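Local coordinates for protein putative hydroxymethylglutaryl-CoA synthase (Streptococcus mutans, PDB 3SQZ) that probably catalyses the condensation of acetyl-CoA with acetoacetyl-CoA to give hydroxymethylglutaryl-CoA, and binds coenzyme A within a thiolase fold, at residues S147-L152 against L338-S343; Y154-V159 against L205-L210; A248-R253 against I349-L354. All coordinates share one frame; numbering follows the deposited sequence.

Contact 1: S147-L152 against L338-S343. With COA (coenzyme A), chain D.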
# COMPACT_ATOMS: atom_id res chain seq x y z
N SER A 147 2.37 -6.12 6.64
CA SER A 147 2.98 -5.47 7.79
C SER A 147 2.50 -4.07 8.14
O SER A 147 2.65 -3.67 9.29
CB SER A 147 4.50 -5.48 7.65
OG SER A 147 4.86 -4.75 6.49
N ALA A 148 1.94 -3.31 7.20
CA ALA A 148 1.45 -1.99 7.59
C ALA A 148 0.29 -2.07 8.57
O ALA A 148 0.05 -1.13 9.33
CB ALA A 148 1.08 -1.15 6.38
N THR A 149 -0.42 -3.19 8.57
CA THR A 149 -1.49 -3.41 9.54
C THR A 149 -0.95 -3.50 10.96
O THR A 149 -1.53 -2.92 11.89
CB THR A 149 -2.28 -4.67 9.16
OG1 THR A 149 -2.90 -4.42 7.90
CG2 THR A 149 -3.34 -5.00 10.19
N ALA A 150 0.15 -4.22 11.14
CA ALA A 150 0.81 -4.28 12.44
C ALA A 150 1.38 -2.92 12.82
O ALA A 150 1.31 -2.51 13.99
CB ALA A 150 1.91 -5.35 12.44
N ALA A 151 1.93 -2.20 11.85
CA ALA A 151 2.46 -0.87 12.11
C ALA A 151 1.37 0.06 12.62
O ALA A 151 1.58 0.81 13.58
CB ALA A 151 3.09 -0.30 10.84
N LEU A 152 0.22 0.02 11.97
CA LEU A 152 -0.90 0.86 12.37
C LEU A 152 -1.37 0.50 13.77
O LEU A 152 -1.72 1.38 14.56
CB LEU A 152 -2.03 0.69 11.37
CG LEU A 152 -3.14 1.72 11.38
CD1 LEU A 152 -2.55 3.09 11.07
CD2 LEU A 152 -4.18 1.36 10.33
N LEU A 338 -11.76 -3.90 7.32
CA LEU A 338 -10.58 -4.05 6.48
C LEU A 338 -9.97 -5.44 6.65
O LEU A 338 -9.80 -5.92 7.78
CB LEU A 338 -9.55 -2.97 6.82
CG LEU A 338 -10.02 -1.52 6.59
CD1 LEU A 338 -10.55 -0.89 7.87
CD2 LEU A 338 -8.89 -0.69 6.01
N PHE A 339 -9.65 -6.07 5.52
CA PHE A 339 -9.02 -7.38 5.49
C PHE A 339 -7.62 -7.27 4.94
O PHE A 339 -7.43 -7.00 3.74
CB PHE A 339 -9.77 -8.38 4.61
CG PHE A 339 -8.97 -9.64 4.34
CD1 PHE A 339 -8.71 -10.55 5.36
CD2 PHE A 339 -8.46 -9.91 3.07
CE1 PHE A 339 -7.98 -11.71 5.12
CE2 PHE A 339 -7.72 -11.07 2.85
CZ PHE A 339 -7.48 -11.97 3.87
N SER A 340 -6.64 -7.45 5.81
CA SER A 340 -5.24 -7.41 5.42
C SER A 340 -4.71 -8.82 5.23
O SER A 340 -5.04 -9.72 6.00
CB SER A 340 -4.44 -6.68 6.50
OG SER A 340 -3.06 -6.59 6.18
N TYR A 341 -3.90 -9.01 4.19
CA TYR A 341 -3.24 -10.27 3.93
C TYR A 341 -1.78 -10.02 3.60
O TYR A 341 -1.42 -9.01 2.99
CB TYR A 341 -3.89 -11.00 2.75
CG TYR A 341 -3.29 -12.36 2.40
CD1 TYR A 341 -3.65 -13.51 3.10
CD2 TYR A 341 -2.37 -12.50 1.36
CE1 TYR A 341 -3.11 -14.75 2.79
CE2 TYR A 341 -1.83 -13.74 1.03
CZ TYR A 341 -2.20 -14.86 1.75
OH TYR A 341 -1.67 -16.11 1.46
N GLY A 342 -0.94 -10.96 4.02
CA GLY A 342 0.43 -11.03 3.55
C GLY A 342 0.75 -12.48 3.29
O GLY A 342 0.41 -13.36 4.08
N SER A 343 1.41 -12.75 2.18
CA SER A 343 1.83 -14.10 1.85
C SER A 343 2.76 -14.69 2.90
O SER A 343 3.46 -13.97 3.62
CB SER A 343 2.50 -14.12 0.48
OG SER A 343 1.54 -13.91 -0.54
N1A COA D . -10.71 -12.62 -21.12
C2A COA D . -11.07 -12.45 -19.83
N3A COA D . -10.34 -13.07 -18.82
C4A COA D . -9.26 -13.83 -19.15
C5A COA D . -8.89 -14.01 -20.48
C6A COA D . -9.59 -13.41 -21.45
N6A COA D . -9.21 -13.58 -22.83
N7A COA D . -7.78 -14.82 -20.52
C8A COA D . -7.46 -15.15 -19.26
N9A COA D . -8.42 -14.54 -18.41
C1B COA D . -8.38 -14.51 -16.96
C2B COA D . -8.97 -15.60 -16.03
O2B COA D . -9.89 -16.56 -16.29
C3B COA D . -8.67 -15.01 -14.66
O3B COA D . -9.61 -14.63 -13.73
P3B COA D . -10.38 -15.65 -12.86
O7A COA D . -9.42 -16.18 -11.73
O8A COA D . -11.55 -14.82 -12.25
O9A COA D . -10.88 -16.77 -13.73
C4B COA D . -7.39 -14.30 -14.91
O4B COA D . -7.70 -13.55 -16.10
C5B COA D . -6.04 -14.81 -14.55
O5B COA D . -5.83 -15.89 -15.41
P1A COA D . -4.50 -16.74 -15.32
O1A COA D . -4.32 -17.30 -13.85
O2A COA D . -4.53 -17.86 -16.34
O3A COA D . -3.32 -15.71 -15.64
P2A COA D . -1.80 -15.95 -15.27
O4A COA D . -1.42 -17.48 -15.36
O5A COA D . -0.93 -15.14 -16.20
O6A COA D . -1.55 -15.46 -13.76
CBP COA D . -1.84 -14.12 -11.76
CCP COA D . -2.31 -14.45 -13.16
CDP COA D . -2.01 -15.33 -10.90
CEP COA D . -2.66 -12.99 -11.19
CAP COA D . -0.40 -13.71 -11.85
OAP COA D . -0.25 -12.47 -12.41
C9P COA D . 0.32 -13.81 -10.52
O9P COA D . 0.67 -14.87 -10.03
N8P COA D . 0.63 -12.52 -9.88
C7P COA D . 1.17 -12.46 -8.53
C6P COA D . 0.16 -12.81 -7.45
C5P COA D . 0.69 -12.60 -6.04
O5P COA D . 1.61 -11.85 -5.82
N4P COA D . 0.01 -13.25 -4.95
C3P COA D . 0.43 -12.98 -3.56
C2P COA D . -0.52 -12.19 -2.71
S1P COA D . -2.21 -12.70 -2.75
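T149 and S340 meet through their hydroxyl groups: T149 OG1 lies 2.8 Å from S340 OG, a hydrogen bond in which either oxygen could be the donor. The seryl carbon comes close as well, with S340 CB 3.1 Å from T149 OG1, because the angle CB-OG-OG1 at the serine is only about 88°; the corresponding angle at the threonine oxygen is about 116°. The serine hydroxyl reaches the helix with OG anti to the backbone N (chi1 -179°). On T149, OG1 sits beside the backbone N and faces the serine, while the methyl CG2 is turned to the neighbouring strand 346-354, where the side chain touches E348 and F350. Both polar ends are buried, and each offers the other a partner.

This joins two elements of the thiolase fold: helix 147-161, which follows closely on the predicted acyl-thioester cysteine, present here as a sulfinoalanine at position 145, and strand 335-342 of the C-terminal half. Along that strand the side chains alternate. S340 faces helix 147-161 and also touches L316 of helix 315-326, whereas F339 and Y341 point away and pack on helix 232-254. Y341 is one of the residues of the coenzyme A pocket: its CE2 is 3.9 Å from S1P of the coenzyme, which approaches the ring obliquely, and its OH is hydrogen-bonded to D218. Just past the end of the strand, the backbone N of S343 is hydrogen-bonded to OD2 of the sulfinoalanine. The side chain of S340 lies about 6 Å from that of H267, a predicted proton donor/acceptor.

Contact 2: Y154-V159 against L205-L210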
# COMPACT_ATOMS: atom_id res chain seq x y z
N TYR A 154 0.39 -0.92 16.30
CA TYR A 154 1.36 -0.42 17.27
C TYR A 154 1.22 1.11 17.39
O TYR A 154 1.21 1.64 18.50
CB TYR A 154 2.77 -0.83 16.84
CG TYR A 154 3.91 -0.44 17.77
CD1 TYR A 154 3.70 -0.03 19.09
CD2 TYR A 154 5.22 -0.50 17.31
CE1 TYR A 154 4.78 0.32 19.91
CE2 TYR A 154 6.30 -0.17 18.12
CZ TYR A 154 6.07 0.24 19.41
OH TYR A 154 7.16 0.58 20.20
N ALA A 155 1.09 1.80 16.26
CA ALA A 155 0.92 3.24 16.28
C ALA A 155 -0.26 3.65 17.17
O ALA A 155 -0.16 4.57 17.98
CB ALA A 155 0.71 3.77 14.87
N LYS A 156 -1.38 2.96 16.98
CA LYS A 156 -2.60 3.27 17.72
C LYS A 156 -2.39 3.09 19.22
O LYS A 156 -2.78 3.95 20.02
CB LYS A 156 -3.73 2.37 17.21
CG LYS A 156 -5.12 2.74 17.67
CD LYS A 156 -5.41 2.25 19.06
CE LYS A 156 -6.86 2.52 19.42
NZ LYS A 156 -7.22 1.99 20.75
N LEU A 157 -1.77 1.98 19.62
CA LEU A 157 -1.54 1.73 21.03
C LEU A 157 -0.55 2.71 21.65
O LEU A 157 -0.71 3.12 22.80
CB LEU A 157 -1.05 0.30 21.26
CG LEU A 157 -2.05 -0.77 20.83
CD1 LEU A 157 -1.47 -2.15 21.08
CD2 LEU A 157 -3.39 -0.59 21.54
N HIS A 158 0.48 3.06 20.89
CA HIS A 158 1.47 4.02 21.35
C HIS A 158 0.82 5.38 21.64
O HIS A 158 1.08 5.99 22.68
CB HIS A 158 2.58 4.14 20.31
CG HIS A 158 3.54 5.26 20.58
ND1 HIS A 158 4.64 5.13 21.41
CD2 HIS A 158 3.57 6.53 20.12
CE1 HIS A 158 5.29 6.27 21.45
NE2 HIS A 158 4.67 7.14 20.67
N VAL A 159 -0.02 5.85 20.73
CA VAL A 159 -0.66 7.14 20.93
C VAL A 159 -1.65 7.07 22.10
O VAL A 159 -1.77 8.00 22.87
CB VAL A 159 -1.36 7.64 19.66
CG1 VAL A 159 -2.18 8.89 19.96
CG2 VAL A 159 -0.31 7.92 18.58
N LEU A 205 -9.77 4.25 14.83
CA LEU A 205 -9.44 2.83 14.82
C LEU A 205 -9.96 2.16 16.08
O LEU A 205 -9.88 2.71 17.17
CB LEU A 205 -7.93 2.63 14.72
CG LEU A 205 -7.29 3.09 13.41
CD1 LEU A 205 -5.77 3.04 13.51
CD2 LEU A 205 -7.79 2.25 12.26
N HIS A 206 -10.52 0.96 15.92
CA HIS A 206 -11.07 0.25 17.07
C HIS A 206 -10.19 -0.88 17.54
O HIS A 206 -9.27 -1.29 16.85
CB HIS A 206 -12.48 -0.22 16.74
CG HIS A 206 -13.41 0.91 16.44
ND1 HIS A 206 -13.99 1.10 15.21
CD2 HIS A 206 -13.81 1.94 17.21
CE1 HIS A 206 -14.73 2.19 15.24
NE2 HIS A 206 -14.64 2.72 16.45
N ASP A 207 -10.46 -1.38 18.74
CA ASP A 207 -9.58 -2.37 19.36
C ASP A 207 -9.93 -3.81 19.06
O ASP A 207 -9.20 -4.72 19.45
CB ASP A 207 -9.54 -2.16 20.87
CG ASP A 207 -8.76 -0.93 21.26
OD1 ASP A 207 -7.67 -0.70 20.68
OD2 ASP A 207 -9.25 -0.18 22.13
N GLU A 208 -11.05 -4.04 18.38
CA GLU A 208 -11.46 -5.39 18.04
C GLU A 208 -10.74 -5.82 16.78
O GLU A 208 -11.10 -5.44 15.67
CB GLU A 208 -12.98 -5.44 17.85
CG GLU A 208 -13.80 -5.19 19.13
CD GLU A 208 -13.93 -3.72 19.51
OE1 GLU A 208 -13.65 -2.84 18.68
OE2 GLU A 208 -14.34 -3.46 20.66
N THR A 209 -9.69 -6.62 16.95
CA THR A 209 -8.87 -7.08 15.84
C THR A 209 -8.69 -8.58 15.95
O THR A 209 -8.76 -9.13 17.04
CB THR A 209 -7.48 -6.41 15.85
OG1 THR A 209 -6.80 -6.75 17.06
CG2 THR A 209 -7.61 -4.90 15.77
N LEU A 210 -8.46 -9.24 14.83
CA LEU A 210 -8.15 -10.66 14.84
C LEU A 210 -7.19 -10.98 13.71
O LEU A 210 -7.47 -10.67 12.54
CB LEU A 210 -9.41 -11.49 14.68
CG LEU A 210 -9.18 -13.01 14.76
CD1 LEU A 210 -8.75 -13.43 16.16
CD2 LEU A 210 -10.44 -13.75 14.33
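The carboxylate of D207 is met by the ammonium group of K156, which comes to the syn side of OD1 and stands 24° out of the carboxylate plane. K156 NZ is 2.7 Å from D207 OD1 in a hydrogen-bonded salt bridge, and at 3.3 Å from D207 OD2 it stays clearly biased to one oxygen. L157 adds a peripheral approach, its CD2 being 4.4 Å from D207 OD1.

The lysine chain crosses the aspartate at about a right angle and runs past L205 in the opposite direction to the leucine. Its CG leaves the backbone anti to N (chi1 -169°), then a bend at chi2 (-80°) directs the otherwise extended chain toward D207. On the way K156 CG packs 4.1 Å from L205 CB, and K156 CE passes 3.8 Å from L205 O. A second carboxylate, that of E160 one turn further along the same helix, also forms a salt bridge with NZ, so the buried lysine shares its charge with two acids, which probably favours its protonated state.

Helix 147-161 lies here between the two halves of the thiolase fold. A155, H158 and V159 rest on strand 166-175 and Y154 on strand 137-141, while K156 reaches the interrupted strand 203-213, where L205 pairs with I37 and H206 and L210 pair with strand 346-354.

Contact 3: A248-R253 against I349-L354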
# COMPACT_ATOMS: atom_id res chain seq x y z
N ALA A 248 -14.92 -15.44 9.77
CA ALA A 248 -15.85 -16.25 10.55
C ALA A 248 -15.55 -16.10 12.04
O ALA A 248 -16.45 -15.89 12.85
CB ALA A 248 -15.78 -17.71 10.13
N GLU A 249 -14.28 -16.21 12.40
CA GLU A 249 -13.89 -16.13 13.80
C GLU A 249 -14.07 -14.72 14.35
O GLU A 249 -14.44 -14.55 15.52
CB GLU A 249 -12.46 -16.64 13.98
CG GLU A 249 -11.97 -16.67 15.43
CD GLU A 249 -12.70 -17.68 16.31
OE1 GLU A 249 -13.40 -18.57 15.78
OE2 GLU A 249 -12.55 -17.58 17.54
N TYR A 250 -13.83 -13.71 13.52
CA TYR A 250 -14.01 -12.31 13.91
C TYR A 250 -15.47 -12.05 14.31
O TYR A 250 -15.75 -11.47 15.36
CB TYR A 250 -13.61 -11.37 12.76
CG TYR A 250 -13.56 -9.92 13.18
CD1 TYR A 250 -12.36 -9.35 13.60
CD2 TYR A 250 -14.70 -9.13 13.16
CE1 TYR A 250 -12.31 -8.03 14.00
CE2 TYR A 250 -14.65 -7.81 13.56
CZ TYR A 250 -13.46 -7.26 13.98
OH TYR A 250 -13.40 -5.95 14.39
N GLN A 251 -16.39 -12.48 13.46
CA GLN A 251 -17.81 -12.32 13.74
C GLN A 251 -18.19 -12.95 15.07
O GLN A 251 -18.97 -12.38 15.83
CB GLN A 251 -18.64 -12.93 12.62
CG GLN A 251 -18.58 -12.14 11.34
CD GLN A 251 -19.20 -12.87 10.18
OE1 GLN A 251 -18.55 -13.68 9.52
NE2 GLN A 251 -20.47 -12.60 9.93
N LYS A 252 -17.65 -14.14 15.34
CA LYS A 252 -17.95 -14.85 16.58
C LYS A 252 -17.42 -14.12 17.81
O LYS A 252 -18.12 -13.98 18.80
CB LYS A 252 -17.37 -16.26 16.56
CG LYS A 252 -17.97 -17.18 15.51
CD LYS A 252 -17.35 -18.56 15.58
CE LYS A 252 -17.88 -19.46 14.47
NZ LYS A 252 -19.37 -19.58 14.53
N ARG A 253 -16.17 -13.67 17.75
CA ARG A 253 -15.56 -13.04 18.91
C ARG A 253 -16.16 -11.68 19.22
O ARG A 253 -16.25 -11.30 20.38
CB ARG A 253 -14.05 -12.90 18.71
CG ARG A 253 -13.34 -14.23 18.68
CD ARG A 253 -11.84 -14.06 18.77
NE ARG A 253 -11.18 -15.34 18.61
CZ ARG A 253 -9.89 -15.56 18.87
NH1 ARG A 253 -9.13 -14.57 19.33
NH2 ARG A 253 -9.38 -16.76 18.68
N ILE A 349 -8.12 -8.90 10.37
CA ILE A 349 -9.29 -8.07 10.18
C ILE A 349 -9.33 -7.02 11.28
O ILE A 349 -9.13 -7.33 12.46
CB ILE A 349 -10.56 -8.91 10.19
CG1 ILE A 349 -10.50 -9.86 9.00
CG2 ILE A 349 -11.81 -8.01 10.17
CD1 ILE A 349 -11.57 -10.86 8.97
N PHE A 350 -9.58 -5.78 10.88
CA PHE A 350 -9.71 -4.68 11.81
C PHE A 350 -10.73 -3.70 11.24
O PHE A 350 -11.15 -3.84 10.09
CB PHE A 350 -8.36 -4.01 12.11
CG PHE A 350 -7.70 -3.37 10.91
CD1 PHE A 350 -7.75 -2.00 10.72
CD2 PHE A 350 -6.99 -4.14 10.01
CE1 PHE A 350 -7.12 -1.41 9.64
CE2 PHE A 350 -6.37 -3.56 8.91
CZ PHE A 350 -6.43 -2.19 8.73
N THR A 351 -11.14 -2.73 12.04
CA THR A 351 -12.23 -1.85 11.66
C THR A 351 -11.96 -0.42 12.09
O THR A 351 -11.11 -0.15 12.94
CB THR A 351 -13.55 -2.27 12.30
OG1 THR A 351 -13.47 -2.06 13.71
CG2 THR A 351 -13.88 -3.72 12.00
N GLY A 352 -12.73 0.49 11.52
CA GLY A 352 -12.66 1.89 11.89
C GLY A 352 -13.96 2.60 11.61
O GLY A 352 -14.82 2.09 10.89
N THR A 353 -14.11 3.79 12.18
CA THR A 353 -15.31 4.60 12.00
C THR A 353 -14.94 5.95 11.42
O THR A 353 -14.01 6.60 11.88
CB THR A 353 -16.04 4.81 13.35
OG1 THR A 353 -16.51 3.55 13.83
CG2 THR A 353 -17.23 5.75 13.18
N LEU A 354 -15.67 6.36 10.38
CA LEU A 354 -15.41 7.65 9.74
C LEU A 354 -15.78 8.83 10.62
O LEU A 354 -16.81 8.82 11.30
CB LEU A 354 -16.16 7.75 8.42
CG LEU A 354 -15.56 6.92 7.30
CD1 LEU A 354 -16.50 6.88 6.10
CD2 LEU A 354 -14.19 7.46 6.89
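Y250 lays one face of its ring against I349, whose methyl CG2 makes a CH-pi contact. I349 CG2 is 3.9 Å from the ring centroid and 16° off the ring normal, displaced toward the rim so that its closest ring atom is Y250 CD1, at 3.7 Å. The backbone carbonyl joins in: I349 O lies 3.6 Å from Y250 CE1. T351, two residues along the strand, takes the phenol end, with its CG2 3.3 Å from Y250 OH and oblique to the ring. The tyrosine thus lies across two strand side chains that point to the same side of the sheet.

The torsions account for which methyl groups are used. I349 carries CG2 anti to its backbone N, against the ring face, whereas T351 holds OG1 between the backbone N and the carbonyl carbon (chi1 67°) and offers CG2 to the phenol. The polar partner of the phenol is the backbone carbonyl of E208, to which OH is hydrogen-bonded. That bond ties the tip of the ring to the irregular part of strand 203-213, next to strand 346-354.

Further out, the ring of F254 meets that of Y250 with the planes at about 60°. On the helix flank, R253 NE forms a nearly straight salt-bridging hydrogen bond to E249 OE2 (173°) one turn back; it uses the anti lone pair of OE2, and this oxygen lies in the guanidinium plane of R253. Both side chains pack on L210. F350, between the two contacting strand residues, points the other way, onto L316 and F317 of helix 315-326. The sheet thus has helix 232-254 on one face and helices 147-161 and 315-326 on the other, as in the layered thiolase fold.

Contacts 1 and 2 share helix 147-161: near its start contact 1 is wholly buried and rests on a single hydroxyl pair, while further along contact 2 reaches the surface and uses a charged pair. Contact 3 is also buried but lies farther from the centre of the chain, and packs a ring on methyl groups. All three reach the same sheet, contacts 1 and 3 from its two faces. Strand 346-354 lies between strands 335-342 and 203-213, so backbone pairing, L338 with F350 and L210 with I349, connects the contacts. L152 against L205 and L152 against F350 add apolar packing between them.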